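PDB 1SG1: tumor necrosis factor receptor superfamily member 16 from Rattus norvegicus, which probably acts as a low-affinity receptor for nerve growth factor and related neurotrophins, built outside the cell as a rod of disulfide-rich repeats. Local coordinates for residues S66-C71 / V78-Y83; G84-E89 / K113-C118; V99-S104 / D128-V133; G124-E129 / W155-C160. All blocks are in the same frame, centred on the assembly; numbering follows the deposited sequence.

Interaction 1 (S66-C71 / V78-Y83)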
loop_
_atom_site.group_PDB
_atom_site.type_symbol
_atom_site.label_atom_id
_atom_site.label_comp_id
_atom_site.label_asym_id
_atom_site.label_seq_id
_atom_site.Cartn_x
_atom_site.Cartn_y
_atom_site.Cartn_z
ATOM N N SER C 66 12.089 6.465 -1.035
ATOM C CA SER C 66 11.655 5.084 -1.059
ATOM C C SER C 66 10.577 4.814 -2.103
ATOM O O SER C 66 9.744 5.660 -2.430
ATOM C CB SER C 66 11.140 4.665 0.318
ATOM O OG SER C 66 9.927 5.328 0.615
ATOM N N MET C 67 10.589 3.600 -2.607
ATOM C CA MET C 67 9.649 3.204 -3.611
ATOM C C MET C 67 8.234 3.297 -3.075
ATOM O O MET C 67 7.901 2.762 -2.039
ATOM C CB MET C 67 9.988 1.782 -4.059
ATOM C CG MET C 67 8.982 1.117 -4.972
ATOM S SD MET C 67 9.652 -0.416 -5.635
ATOM C CE MET C 67 10.548 0.265 -7.004
ATOM N N SER C 68 7.407 4.024 -3.795
ATOM C CA SER C 68 6.023 4.173 -3.441
ATOM C C SER C 68 5.272 3.430 -4.513
ATOM O O SER C 68 4.142 3.024 -4.316
ATOM C CB SER C 68 5.623 5.630 -3.462
ATOM O OG SER C 68 4.224 5.711 -3.321
ATOM N N ALA C 69 5.934 3.257 -5.649
ATOM C CA ALA C 69 5.375 2.561 -6.798
ATOM C C ALA C 69 6.488 1.902 -7.624
ATOM O O ALA C 69 7.477 2.536 -7.971
ATOM C CB ALA C 69 4.596 3.541 -7.655
ATOM N N PRO C 70 6.357 0.606 -7.930
ATOM C CA PRO C 70 7.435 0.005 -8.720
ATOM C C PRO C 70 7.288 0.242 -10.225
ATOM O O PRO C 70 6.197 0.499 -10.746
ATOM C CB PRO C 70 7.350 -1.464 -8.349
ATOM C CG PRO C 70 5.896 -1.663 -8.204
ATOM C CD PRO C 70 5.421 -0.422 -7.454
ATOM N N CYS C 71 8.405 0.146 -10.924
ATOM C CA CYS C 71 8.409 0.365 -12.354
ATOM C C CYS C 71 7.895 -0.810 -13.180
ATOM O O CYS C 71 8.386 -1.925 -13.044
ATOM C CB CYS C 71 9.815 0.698 -12.798
ATOM S SG CYS C 71 9.874 1.611 -14.361
ATOM N N VAL C 78 7.507 5.391 -8.909
ATOM C CA VAL C 78 7.282 6.596 -8.154
ATOM C C VAL C 78 7.993 6.444 -6.808
ATOM O O VAL C 78 7.998 5.375 -6.216
ATOM C CB VAL C 78 5.785 6.887 -7.972
ATOM C CG1 VAL C 78 5.617 8.289 -7.475
ATOM C CG2 VAL C 78 5.045 6.721 -9.306
ATOM N N CYS C 79 8.627 7.532 -6.374
ATOM C CA CYS C 79 9.379 7.576 -5.137
ATOM C C CYS C 79 8.909 8.652 -4.184
ATOM O O CYS C 79 8.618 9.758 -4.591
ATOM C CB CYS C 79 10.844 7.846 -5.424
ATOM S SG CYS C 79 11.672 6.705 -6.561
ATOM N N ARG C 80 8.859 8.329 -2.900
ATOM C CA ARG C 80 8.452 9.293 -1.884
ATOM C C ARG C 80 9.439 9.224 -0.729
ATOM O O ARG C 80 10.205 8.274 -0.630
ATOM C CB ARG C 80 7.033 8.981 -1.392
ATOM C CG ARG C 80 5.945 9.618 -2.251
ATOM C CD ARG C 80 4.563 9.546 -1.591
ATOM N NE ARG C 80 3.794 8.366 -1.983
ATOM C CZ ARG C 80 3.266 7.500 -1.127
ATOM N NH1 ARG C 80 3.421 7.669 0.180
ATOM N NH2 ARG C 80 2.566 6.469 -1.579
ATOM N N CYS C 81 9.453 10.228 0.130
ATOM C CA CYS C 81 10.360 10.184 1.272
ATOM C C CYS C 81 9.992 9.022 2.186
ATOM O O CYS C 81 8.817 8.791 2.458
ATOM C CB CYS C 81 10.299 11.490 2.065
ATOM S SG CYS C 81 11.063 12.896 1.204
ATOM N N ALA C 82 11.002 8.292 2.642
ATOM C CA ALA C 82 10.823 7.148 3.541
ATOM C C ALA C 82 9.888 7.415 4.741
ATOM O O ALA C 82 9.540 8.557 5.047
ATOM C CB ALA C 82 12.191 6.672 4.039
ATOM N N TYR C 83 9.498 6.344 5.423
ATOM C CA TYR C 83 8.586 6.438 6.562
ATOM C C TYR C 83 8.862 7.566 7.552
ATOM O O TYR C 83 7.996 8.415 7.790
ATOM C CB TYR C 83 8.536 5.109 7.320
ATOM C CG TYR C 83 7.613 5.113 8.531
ATOM C CD1 TYR C 83 7.761 4.160 9.547
ATOM C CD2 TYR C 83 6.623 6.089 8.688
ATOM C CE1 TYR C 83 6.958 4.187 10.685
ATOM C CE2 TYR C 83 5.817 6.127 9.823
ATOM C CZ TYR C 83 5.988 5.176 10.818
ATOM O OH TYR C 83 5.201 5.218 11.949
#

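Interaction 2 (G84-E89 / K113-C118)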
loop_
_atom_site.group_PDB
_atom_site.type_symbol
_atom_site.label_atom_id
_atom_site.label_comp_id
_atom_site.label_asym_id
_atom_site.label_seq_id
_atom_site.Cartn_x
_atom_site.Cartn_y
_atom_site.Cartn_z
ATOM N N GLY C 84 10.049 7.594 8.136
ATOM C CA GLY C 84 10.322 8.638 9.111
ATOM C C GLY C 84 10.539 10.069 8.643
ATOM O O GLY C 84 10.866 10.928 9.448
ATOM N N TYR C 85 10.341 10.343 7.362
ATOM C CA TYR C 85 10.569 11.687 6.844
ATOM C C TYR C 85 9.437 12.163 5.978
ATOM O O TYR C 85 8.527 11.413 5.690
ATOM C CB TYR C 85 11.858 11.733 6.008
ATOM C CG TYR C 85 13.036 11.015 6.619
ATOM C CD1 TYR C 85 13.046 9.619 6.729
ATOM C CD2 TYR C 85 14.132 11.726 7.101
ATOM C CE1 TYR C 85 14.129 8.952 7.304
ATOM C CE2 TYR C 85 15.214 11.077 7.676
ATOM C CZ TYR C 85 15.212 9.690 7.777
ATOM O OH TYR C 85 16.290 9.045 8.344
ATOM N N TYR C 86 9.524 13.423 5.564
ATOM C CA TYR C 86 8.549 14.062 4.683
ATOM C C TYR C 86 9.357 14.906 3.687
ATOM O O TYR C 86 10.491 15.234 3.950
ATOM C CB TYR C 86 7.598 14.961 5.489
ATOM C CG TYR C 86 8.218 16.251 5.971
ATOM C CD1 TYR C 86 7.952 17.458 5.327
ATOM C CD2 TYR C 86 9.087 16.264 7.060
ATOM C CE1 TYR C 86 8.533 18.652 5.758
ATOM C CE2 TYR C 86 9.676 17.446 7.497
ATOM C CZ TYR C 86 9.395 18.641 6.847
ATOM O OH TYR C 86 9.959 19.816 7.301
ATOM N N GLN C 87 8.768 15.260 2.553
ATOM C CA GLN C 87 9.465 16.054 1.552
ATOM C C GLN C 87 9.257 17.543 1.726
ATOM O O GLN C 87 8.128 18.014 1.772
ATOM C CB GLN C 87 9.020 15.634 0.145
ATOM C CG GLN C 87 9.491 16.556 -0.980
ATOM C CD GLN C 87 9.605 15.844 -2.332
ATOM O OE1 GLN C 87 8.670 15.176 -2.782
ATOM N NE2 GLN C 87 10.758 15.995 -2.986
ATOM N N ASP C 88 10.358 18.279 1.833
ATOM C CA ASP C 88 10.290 19.727 1.972
ATOM C C ASP C 88 9.956 20.293 0.587
ATOM O O ASP C 88 10.651 20.019 -0.394
ATOM C CB ASP C 88 11.629 20.267 2.484
ATOM C CG ASP C 88 11.625 21.771 2.656
ATOM O OD1 ASP C 88 11.496 22.480 1.638
ATOM O OD2 ASP C 88 11.751 22.244 3.802
ATOM N N GLU C 89 8.877 21.069 0.531
ATOM C CA GLU C 89 8.353 21.676 -0.694
ATOM C C GLU C 89 9.278 22.399 -1.668
ATOM O O GLU C 89 9.311 22.071 -2.852
ATOM C CB GLU C 89 7.205 22.623 -0.340
ATOM C CG GLU C 89 5.849 21.948 -0.309
ATOM C CD GLU C 89 5.518 21.269 -1.629
ATOM O OE1 GLU C 89 5.552 21.956 -2.677
ATOM O OE2 GLU C 89 5.226 20.050 -1.618
ATOM N N LYS C 113 4.549 14.961 1.483
ATOM C CA LYS C 113 4.778 16.404 1.469
ATOM C C LYS C 113 4.369 17.088 2.769
ATOM O O LYS C 113 4.613 18.264 2.970
ATOM C CB LYS C 113 3.984 17.001 0.314
ATOM C CG LYS C 113 2.522 16.527 0.290
ATOM C CD LYS C 113 1.645 17.203 1.355
ATOM C CE LYS C 113 0.181 16.832 1.171
ATOM N NZ LYS C 113 -0.708 17.576 2.104
ATOM N N GLN C 114 3.745 16.319 3.647
ATOM C CA GLN C 114 3.229 16.813 4.912
ATOM C C GLN C 114 4.059 16.491 6.150
ATOM O O GLN C 114 4.235 15.324 6.497
ATOM C CB GLN C 114 1.823 16.244 5.110
ATOM C CG GLN C 114 1.143 16.679 6.389
ATOM C CD GLN C 114 0.795 18.149 6.391
ATOM O OE1 GLN C 114 0.041 18.625 5.536
ATOM N NE2 GLN C 114 1.342 18.882 7.356
ATOM N N ASN C 115 4.571 17.518 6.820
ATOM C CA ASN C 115 5.307 17.278 8.050
ATOM C C ASN C 115 4.251 17.197 9.150
ATOM O O ASN C 115 3.158 17.759 9.031
ATOM C CB ASN C 115 6.298 18.412 8.345
ATOM C CG ASN C 115 7.016 18.244 9.683
ATOM O OD1 ASN C 115 7.315 17.138 10.122
ATOM N ND2 ASN C 115 7.312 19.350 10.322
ATOM N N THR C 116 4.591 16.456 10.202
ATOM C CA THR C 116 3.760 16.264 11.383
ATOM C C THR C 116 3.151 17.553 11.911
ATOM O O THR C 116 3.872 18.523 12.152
ATOM C CB THR C 116 4.593 15.714 12.540
ATOM O OG1 THR C 116 5.325 14.571 12.106
ATOM C CG2 THR C 116 3.707 15.342 13.713
ATOM N N VAL C 117 1.832 17.554 12.094
ATOM C CA VAL C 117 1.128 18.694 12.691
ATOM C C VAL C 117 0.818 18.315 14.143
ATOM O O VAL C 117 -0.031 17.447 14.392
ATOM C CB VAL C 117 -0.214 18.974 12.031
ATOM C CG1 VAL C 117 -0.936 20.074 12.808
ATOM C CG2 VAL C 117 -0.018 19.381 10.591
ATOM N N CYS C 118 1.496 18.948 15.100
ATOM C CA CYS C 118 1.265 18.641 16.517
ATOM C C CYS C 118 0.266 19.522 17.255
ATOM O O CYS C 118 -0.223 20.511 16.740
ATOM C CB CYS C 118 2.574 18.656 17.286
ATOM S SG CYS C 118 3.710 17.355 16.747
#

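Interaction 3 (V99-S104 / D128-V133)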
loop_
_atom_site.group_PDB
_atom_site.type_symbol
_atom_site.label_atom_id
_atom_site.label_comp_id
_atom_site.label_asym_id
_atom_site.label_seq_id
_atom_site.Cartn_x
_atom_site.Cartn_y
_atom_site.Cartn_z
ATOM N N VAL C 99 8.373 15.822 15.857
ATOM C CA VAL C 99 7.777 14.956 16.873
ATOM C C VAL C 99 6.947 15.770 17.837
ATOM O O VAL C 99 7.293 16.897 18.157
ATOM C CB VAL C 99 8.849 14.169 17.697
ATOM C CG1 VAL C 99 10.175 14.120 16.940
ATOM C CG2 VAL C 99 9.037 14.799 19.068
ATOM N N CYS C 100 5.828 15.205 18.270
ATOM C CA CYS C 100 4.992 15.882 19.235
ATOM C C CYS C 100 5.597 15.456 20.563
ATOM O O CYS C 100 5.441 14.308 21.003
ATOM C CB CYS C 100 3.551 15.417 19.107
ATOM S SG CYS C 100 2.853 15.641 17.438
ATOM N N GLU C 101 6.333 16.382 21.173
ATOM C CA GLU C 101 7.007 16.133 22.438
ATOM C C GLU C 101 6.025 15.724 23.534
ATOM O O GLU C 101 4.805 15.750 23.341
ATOM C CB GLU C 101 7.758 17.393 22.876
ATOM C CG GLU C 101 8.685 17.990 21.825
ATOM C CD GLU C 101 9.906 17.140 21.578
ATOM O OE1 GLU C 101 10.140 16.217 22.381
ATOM O OE2 GLU C 101 10.640 17.397 20.596
ATOM N N VAL C 102 6.554 15.332 24.685
ATOM C CA VAL C 102 5.677 14.962 25.791
ATOM C C VAL C 102 4.825 16.190 26.130
ATOM O O VAL C 102 5.316 17.317 26.124
ATOM C CB VAL C 102 6.475 14.545 27.034
ATOM C CG1 VAL C 102 5.528 14.221 28.160
ATOM C CG2 VAL C 102 7.343 13.337 26.717
ATOM N N GLY C 103 3.544 15.970 26.395
ATOM C CA GLY C 103 2.671 17.075 26.709
ATOM C C GLY C 103 2.123 17.683 25.453
ATOM O O GLY C 103 1.458 18.709 25.478
ATOM N N SER C 104 2.411 17.025 24.344
ATOM C CA SER C 104 1.980 17.455 23.012
ATOM C C SER C 104 1.548 16.227 22.190
ATOM O O SER C 104 2.172 15.167 22.291
ATOM C CB SER C 104 3.146 18.165 22.328
ATOM O OG SER C 104 2.789 18.620 21.036
ATOM N N ASP C 128 2.144 10.916 26.927
ATOM C CA ASP C 128 3.214 10.258 27.656
ATOM C C ASP C 128 4.548 10.255 26.927
ATOM O O ASP C 128 5.595 10.251 27.557
ATOM C CB ASP C 128 2.803 8.807 27.896
ATOM C CG ASP C 128 2.746 8.457 29.346
ATOM O OD1 ASP C 128 3.816 8.438 29.981
ATOM O OD2 ASP C 128 1.633 8.202 29.849
ATOM N N GLU C 129 4.511 10.251 25.602
ATOM C CA GLU C 129 5.750 10.159 24.851
ATOM C C GLU C 129 6.008 11.152 23.748
ATOM O O GLU C 129 5.147 11.956 23.369
ATOM C CB GLU C 129 5.873 8.756 24.267
ATOM C CG GLU C 129 5.740 7.673 25.298
ATOM C CD GLU C 129 5.403 6.351 24.678
ATOM O OE1 GLU C 129 6.229 5.853 23.881
ATOM O OE2 GLU C 129 4.309 5.815 24.982
ATOM N N ALA C 130 7.229 11.067 23.240
ATOM C CA ALA C 130 7.678 11.933 22.161
ATOM C C ALA C 130 7.757 11.135 20.842
ATOM O O ALA C 130 8.617 10.271 20.655
ATOM C CB ALA C 130 9.043 12.553 22.516
ATOM N N ASN C 131 6.828 11.416 19.944
ATOM C CA ASN C 131 6.816 10.753 18.666
ATOM C C ASN C 131 5.855 11.433 17.722
ATOM O O ASN C 131 5.314 12.483 18.026
ATOM C CB ASN C 131 6.475 9.264 18.829
ATOM C CG ASN C 131 5.220 9.025 19.638
ATOM O OD1 ASN C 131 4.130 9.450 19.268
ATOM N ND2 ASN C 131 5.370 8.324 20.748
ATOM N N HIS C 132 5.637 10.851 16.562
ATOM C CA HIS C 132 4.721 11.480 15.636
ATOM C C HIS C 132 3.592 10.562 15.207
ATOM O O HIS C 132 3.175 10.582 14.071
ATOM C CB HIS C 132 5.485 12.035 14.425
ATOM C CG HIS C 132 6.277 11.008 13.680
ATOM N ND1 HIS C 132 5.729 10.219 12.692
ATOM C CD2 HIS C 132 7.566 10.621 13.803
ATOM C CE1 HIS C 132 6.647 9.385 12.238
ATOM N NE2 HIS C 132 7.769 9.608 12.895
ATOM N N VAL C 133 3.093 9.772 16.143
ATOM C CA VAL C 133 2.001 8.847 15.864
ATOM C C VAL C 133 0.961 8.864 16.964
ATOM O O VAL C 133 -0.196 8.520 16.730
ATOM C CB VAL C 133 2.500 7.390 15.710
ATOM C CG1 VAL C 133 3.423 7.281 14.525
ATOM C CG2 VAL C 133 3.211 6.948 16.954
#

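Interaction 4 (G124-E129 / W155-C160)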
loop_
_atom_site.group_PDB
_atom_site.type_symbol
_atom_site.label_atom_id
_atom_site.label_comp_id
_atom_site.label_asym_id
_atom_site.label_seq_id
_atom_site.Cartn_x
_atom_site.Cartn_y
_atom_site.Cartn_z
ATOM N N GLY C 124 -7.820 17.985 30.054
ATOM C CA GLY C 124 -8.321 16.633 30.168
ATOM C C GLY C 124 -7.575 15.523 29.457
ATOM O O GLY C 124 -8.006 14.374 29.521
ATOM N N THR C 125 -6.480 15.849 28.777
ATOM C CA THR C 125 -5.705 14.832 28.061
ATOM C C THR C 125 -4.215 14.976 28.298
ATOM O O THR C 125 -3.746 15.986 28.814
ATOM C CB THR C 125 -5.957 14.854 26.520
ATOM O OG1 THR C 125 -5.347 16.015 25.935
ATOM C CG2 THR C 125 -7.453 14.842 26.227
ATOM N N TYR C 126 -3.467 13.957 27.905
ATOM C CA TYR C 126 -2.039 13.980 28.109
ATOM C C TYR C 126 -1.352 13.234 26.993
ATOM O O TYR C 126 -1.995 12.593 26.160
ATOM C CB TYR C 126 -1.686 13.284 29.420
ATOM C CG TYR C 126 -1.858 11.781 29.338
ATOM C CD1 TYR C 126 -3.129 11.208 29.228
ATOM C CD2 TYR C 126 -0.748 10.933 29.307
ATOM C CE1 TYR C 126 -3.291 9.833 29.085
ATOM C CE2 TYR C 126 -0.897 9.557 29.165
ATOM C CZ TYR C 126 -2.171 9.015 29.056
ATOM O OH TYR C 126 -2.327 7.649 28.937
ATOM N N SER C 127 -0.031 13.327 26.992
ATOM C CA SER C 127 0.792 12.634 26.031
ATOM C C SER C 127 1.993 12.221 26.822
ATOM O O SER C 127 2.736 13.045 27.322
ATOM C CB SER C 127 1.218 13.530 24.863
ATOM O OG SER C 127 2.026 12.793 23.952
ATOM N N ASP C 128 2.144 10.916 26.927
ATOM C CA ASP C 128 3.214 10.258 27.656
ATOM C C ASP C 128 4.548 10.255 26.927
ATOM O O ASP C 128 5.595 10.251 27.557
ATOM C CB ASP C 128 2.803 8.807 27.896
ATOM C CG ASP C 128 2.746 8.457 29.346
ATOM O OD1 ASP C 128 3.816 8.438 29.981
ATOM O OD2 ASP C 128 1.633 8.202 29.849
ATOM N N GLU C 129 4.511 10.251 25.602
ATOM C CA GLU C 129 5.750 10.159 24.851
ATOM C C GLU C 129 6.008 11.152 23.748
ATOM O O GLU C 129 5.147 11.956 23.369
ATOM C CB GLU C 129 5.873 8.756 24.267
ATOM C CG GLU C 129 5.740 7.673 25.298
ATOM C CD GLU C 129 5.403 6.351 24.678
ATOM O OE1 GLU C 129 6.229 5.853 23.881
ATOM O OE2 GLU C 129 4.309 5.815 24.982
ATOM N N TRP C 155 1.459 16.180 30.500
ATOM C CA TRP C 155 2.545 15.267 30.133
ATOM C C TRP C 155 2.577 13.908 30.828
ATOM O O TRP C 155 3.360 13.042 30.468
ATOM C CB TRP C 155 3.904 15.967 30.286
ATOM C CG TRP C 155 4.202 16.429 31.652
ATOM C CD1 TRP C 155 4.867 15.748 32.623
ATOM C CD2 TRP C 155 3.784 17.661 32.234
ATOM N NE1 TRP C 155 4.888 16.483 33.786
ATOM C CE2 TRP C 155 4.229 17.662 33.572
ATOM C CE3 TRP C 155 3.074 18.765 31.755
ATOM C CZ2 TRP C 155 3.983 18.724 34.436
ATOM C CZ3 TRP C 155 2.830 19.825 32.619
ATOM C CH2 TRP C 155 3.284 19.798 33.943
ATOM N N ALA C 156 1.741 13.707 31.827
ATOM C CA ALA C 156 1.695 12.402 32.470
ATOM C C ALA C 156 0.285 12.104 32.930
ATOM O O ALA C 156 -0.391 12.956 33.489
ATOM C CB ALA C 156 2.660 12.334 33.632
ATOM N N ASP C 157 -0.167 10.889 32.661
ATOM C CA ASP C 157 -1.509 10.458 33.051
ATOM C C ASP C 157 -1.595 10.264 34.565
ATOM O O ASP C 157 -0.582 10.108 35.240
ATOM C CB ASP C 157 -1.858 9.152 32.333
ATOM C CG ASP C 157 -3.205 8.594 32.741
ATOM O OD1 ASP C 157 -4.173 9.366 32.906
ATOM O OD2 ASP C 157 -3.295 7.369 32.879
ATOM N N ALA C 158 -2.813 10.281 35.088
ATOM C CA ALA C 158 -3.037 10.096 36.510
ATOM C C ALA C 158 -2.656 8.681 36.954
ATOM O O ALA C 158 -2.608 7.752 36.156
ATOM C CB ALA C 158 -4.487 10.373 36.826
ATOM N N GLU C 159 -2.371 8.522 38.235
ATOM C CA GLU C 159 -2.014 7.217 38.783
ATOM C C GLU C 159 -2.964 6.861 39.916
ATOM O O GLU C 159 -3.458 7.752 40.606
ATOM C CB GLU C 159 -0.576 7.242 39.304
ATOM C CG GLU C 159 0.458 7.088 38.205
ATOM C CD GLU C 159 1.878 7.350 38.681
ATOM O OE1 GLU C 159 2.283 6.757 39.712
ATOM O OE2 GLU C 159 2.588 8.145 38.015
ATOM N N CYS C 160 -3.239 5.570 40.100
ATOM C CA CYS C 160 -4.112 5.142 41.190
ATOM C C CYS C 160 -3.616 3.839 41.826
ATOM O O CYS C 160 -2.516 3.393 41.522
ATOM C CB CYS C 160 -5.546 5.014 40.691
ATOM S SG CYS C 160 -5.960 6.259 39.430
#

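Interaction 1 (S66-C71 / V78-Y83)
With chi1 at 69°, Ser66 holds OG between its backbone N and carbonyl carbon, turned to Arg80; Ser68 carries its hydroxyl anti to the backbone N (chi1 171°), on the side where the Arg80 side chain lies. Ser66 OG donates to Arg80 O at 3.2 Å, coming from above the carbonyl plane. The same oxygen takes a short, nearly straight bond from Ser66 N (2.6 Å), so Arg80 O is gripped by two donors of one residue. Arg80 N returns a bond to Ser66 O at 2.9 Å, which completes the hydrogen-bonded pair. An alanine at Ser66 would probably leave Arg80 O with only the Ser66 N bond of these two and open a small gap beside Ala82 CA. Ser68 lays CB over one face of the Arg80 guanidinium, 3.6 Å from Arg80 NE. Further on, Val78 O is shared by two amides approaching from the same side of its plane, Ser68 N at 2.8 Å and Ala69 N at 3.0 Å. Val78 N closes the ladder on Ala69 O, and on the same face of the sheet as Ser66 and Arg80, Ala69 CB packs on Val78 CB at 3.6 Å. Met67 and Cys79 point to the other face, where Cys79 is tied to Cys61 and Met67 packs on an aromatic side chain of another protein chain, consistent with a binding surface. Ser68 and Ala69 both facing Val78 make a classic beta bulge in an antiparallel hairpin, a two-stranded element of a TNF-receptor cysteine-rich repeat.

Interaction 2 (G84-E89 / K113-C118)
The Tyr86 ring has Asn115 CB over the centre of one face, while Lys113 O lies at its edge, near the ring plane and 4.2 Å from Tyr86 CD1. Asn115 CB stands 3.3 Å from the ring centroid and only 8° off the normal, a close CH-pi contact. From there the Asn115 side chain runs out over the rim: CG, anti to the backbone N (chi1 176°), comes within 3.5 Å of Tyr86 CE2, and the amide plane is stacked at 15° to the ring. Asn115 OD1 accepts from Ser98 N, which helps fix the rotation of the amide there. At the root of the tyrosine, Tyr86 CB rests against Gln114 O at 3.5 Å. Gln114 NE2 bonds Asn115 O at 2.7 Å, with the acceptor in the plane of the Gln114 amide. Farther out, the poorly ordered Glu89 touches Lys113 CB with OE2 at 3.8 Å. An alanine at Tyr86 would probably strip Asn115 CB and its amide of the ring they pack on and leave a gap between the two segments. No hydrogen bond joins the segments: the direct contact is CH-pi and van der Waals, and next to it Gln87 bonds the backbone of Asp112. With Asn115 OD1 satisfied by Ser98 N, Asn115 can offer its CB to Tyr86, tying the start of this cysteine-rich repeat to its end.

Interaction 3 (V99-S104 / D128-V133)
Backbone hydrogen bonds pair Cys100 with Asn131 as a single antiparallel bridge. Cys100 N donates to Asn131 O at 2.8 Å (155° at the hydrogen), from 37° above the carbonyl plane; the return bond, Asn131 N to Cys100 O, is weak at 3.4 Å. A CA-H...O contact adds to it, with Ala130 CA 3.5 Å from Cys100 O. An apolar contact flanks the bridge, Val99 CG2 meeting Ala130 CB at 4.1 Å. Carbon-to-oxygen contacts lie beside it: Glu101 OE1 is 3.8 Å from Ala130 CB, and Val102 CG2, anti to the carbonyl carbon and beside the backbone N, reaches to 3.6 Å from Asp128 O. Turn geometry shapes one side: Glu101 to Ser104 form a type II turn, in which Gly103 takes a backbone conformation that calls for glycine. Among side-chain bonds, Asn131 OD1 accepts from Asp134 N and, weakly, from Val133 N, within its own loop. Helices are absent here; the bridge joins the loop between strands 94-96 and 104-108 to the loop between strands 125-126 and 137-138, with Cys100 disulfide-bonded to Cys118 of strand 117-120.

Interaction 4 (G124-E129 / W155-C160)
Tyr126 lies with one ring face against Asp157, a CH-pi contact that joins the start of a TNF-receptor cysteine-rich repeat to its last stretch, just before Cys160 and its disulfide to Cys142. Tyr126 has CG between its backbone N and carbonyl carbon (chi1 72°), which swings the ring toward the 155-160 segment. Asp157 CB sits 3.4 Å from the ring centroid, 17° off the normal and displaced toward the rim, so that its nearest carbons are Tyr126 CZ and CE2, both 3.3 Å away. From CB the carboxylate runs outward past the rim on the CE1 and CZ side, its plane only 20° from that of the ring and at a looser distance: Asp157 CG is 3.9 Å from Tyr126 CZ. Asp157 N comes 3.4 Å from Tyr126 CD2. Asp157 OD1 accepts from Thr140 N, which helps fix the rotation of the carboxylate there. Asp128 approaches the same ring differently, with CG at its edge and in its plane. The two carboxylates stay apart, Asp128 OD2 and Asp157 OD2 being 5.8 Å from each other, and their like charges would probably repel mildly. No hydrogen bond crosses between the two segments, but Ser127 bonds the backbone of Pro154, just before Trp155. Ser127 gives its OG to Ser104 O, while Ser127 O receives a CA-H...O contact from Trp155 CA at 3.6 Å and lies 3.2 Å from Trp155 O, two acceptors facing one another without a proton between them.

The four contacts follow the long axis of the rod, interaction 1 nearest the centre of the chain and interaction 4 about 34 Å from it. Interactions 1 and 2 lie in series, about 15 Å apart between centres, and touch where Cys81 packs on Tyr86 and Gln87. Interactions 2 and 3, also about 15 Å apart, alternate along the chain and are tied by the Cys100-Cys118 disulfide. Interaction 3 shares Asp128 and Glu129 with interaction 4, about 12 Å away. Because 99-104 and 128-133 belong to successive cysteine-rich repeats, interaction 3 bridges them, whereas interactions 2 and 4 each close one repeat on itself. Disulfides and short hairpins stiffen each repeat of a rod that is helix-free in the modelled part.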